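Local coordinates for protein mariner Mos1 transposase (Drosophila mauritiana, PDB 4MDB) that mediates cut-and-paste transposition of the Mos1 transposon, using divalent metal ions in an RNase H-like catalytic domain to cut and join DNA, at residues C16-L20 with W213-V217. The protein carries 1 engineered substitution. Residues are numbered along the deposited sequence; the frame is centred on the assembly and turned at random.
Sequences CEILL and WEKCV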
# COMPACT_ATOMS: atom_id res chain seq x y z
N CYS A 16 14.46 6.37 -5.47
CA CYS A 16 14.91 6.50 -4.07
C CYS A 16 15.71 7.79 -3.79
O CYS A 16 15.61 8.38 -2.72
CB CYS A 16 15.68 5.29 -3.62
SG CYS A 16 14.63 3.82 -3.59
N GLU A 17 16.58 8.20 -4.73
CA GLU A 17 17.32 9.47 -4.54
C GLU A 17 16.40 10.68 -4.37
O GLU A 17 16.63 11.53 -3.48
CB GLU A 17 18.27 9.74 -5.74
CG GLU A 17 19.48 8.82 -5.74
CD GLU A 17 20.42 9.10 -6.93
OE1 GLU A 17 21.61 8.72 -6.82
OE2 GLU A 17 19.99 9.74 -7.93
N ILE A 18 15.37 10.72 -5.21
CA ILE A 18 14.39 11.80 -5.26
C ILE A 18 13.65 11.79 -3.92
O ILE A 18 13.49 12.86 -3.28
CB ILE A 18 13.43 11.67 -6.43
CG1 ILE A 18 14.14 11.93 -7.77
CG2 ILE A 18 12.24 12.63 -6.32
CD1 ILE A 18 13.34 11.40 -8.93
N LEU A 19 13.16 10.62 -3.50
CA LEU A 19 12.34 10.56 -2.26
C LEU A 19 13.19 10.92 -1.02
O LEU A 19 12.76 11.69 -0.12
CB LEU A 19 11.70 9.19 -2.12
CG LEU A 19 10.68 8.84 -3.18
CD1 LEU A 19 10.31 7.35 -3.14
CD2 LEU A 19 9.47 9.74 -3.09
N LEU A 20 14.43 10.42 -1.00
CA LEU A 20 15.34 10.63 0.13
C LEU A 20 15.75 12.06 0.24
O LEU A 20 15.72 12.62 1.35
CB LEU A 20 16.61 9.76 -0.00
CG LEU A 20 17.44 9.61 1.27
CD1 LEU A 20 16.68 8.95 2.43
CD2 LEU A 20 18.62 8.69 0.86
N TRP A 213 15.01 3.48 1.45
CA TRP A 213 15.46 4.35 0.33
C TRP A 213 17.01 4.41 0.34
O TRP A 213 17.64 4.26 -0.73
CB TRP A 213 14.86 5.73 0.28
CG TRP A 213 13.41 5.75 0.16
CD1 TRP A 213 12.62 4.80 -0.48
CD2 TRP A 213 12.47 6.68 0.73
NE1 TRP A 213 11.30 5.13 -0.38
CE2 TRP A 213 11.18 6.29 0.32
CE3 TRP A 213 12.59 7.87 1.41
CZ2 TRP A 213 10.05 7.00 0.69
CZ3 TRP A 213 11.48 8.55 1.76
CH2 TRP A 213 10.23 8.11 1.42
N GLU A 214 17.58 4.60 1.54
CA GLU A 214 19.07 4.74 1.68
C GLU A 214 19.75 3.48 1.22
O GLU A 214 20.78 3.54 0.54
CB GLU A 214 19.44 5.06 3.13
CG GLU A 214 20.69 5.94 3.18
CD GLU A 214 20.48 7.27 3.86
OE1 GLU A 214 19.84 8.21 3.27
OE2 GLU A 214 21.05 7.41 4.97
N LYS A 215 19.22 2.34 1.64
CA LYS A 215 19.79 1.04 1.26
C LYS A 215 19.73 0.83 -0.25
O LYS A 215 20.68 0.29 -0.86
CB LYS A 215 19.12 -0.09 1.99
CG LYS A 215 19.53 -0.17 3.45
CD LYS A 215 18.93 -1.39 4.06
CE LYS A 215 19.32 -1.54 5.51
NZ LYS A 215 18.51 -2.68 6.02
N CYS A 216 18.61 1.21 -0.86
CA CYS A 216 18.46 1.10 -2.28
C CYS A 216 19.46 1.93 -3.01
O CYS A 216 20.07 1.43 -3.96
CB CYS A 216 17.02 1.46 -2.69
SG CYS A 216 16.71 1.01 -4.43
N VAL A 217 19.68 3.16 -2.55
CA VAL A 217 20.66 4.04 -3.18
C VAL A 217 22.05 3.38 -2.98
O VAL A 217 22.84 3.26 -3.93
CB VAL A 217 20.57 5.46 -2.62
CG1 VAL A 217 21.78 6.28 -3.07
CG2 VAL A 217 19.27 6.13 -3.11
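This is an apolar helix-helix contact that joins the two ends of the catalytic domain. Residues 16-20 lie on the first helix, 6-25, and residues 213-217 on the last, 209-218. The axes of these two segments come within 9.0 Å, with 141° between their N-to-C directions, closer to antiparallel than parallel. No hydrogen bond crosses the interface. Trp-213 is covered most by the facing segment. Leu-19 CB sits 3.6 Å from the centroid of the Trp-213 six-membered ring, almost on the ring normal, a CH-pi contact over the face. Leu-19 CD1 is 3.7 Å from Trp-213 CE2. The side chains of Tyr-23 and Leu-29 also touch that of Trp-213. The domain has the RNase H-like fold of DDD transposases, with a central mixed sheet, and here helices from its two termini pack together. Cys-16 points into the gap between them, where the backbones are close: Cys-16 CA lies 4.9 Å from Trp-213 CA. Cys-16 SG makes an oblique sulfur-aromatic contact with the Trp-213 indole and lies 3.5 Å from Cys-216 CB. Val-217 CG2 packs 3.7 Å from Cys-16 CB and 3.8 Å from Glu-17 CG. The side chains of Leu-19 and the magnesium ligand Asp-129 are about 12 Å apart.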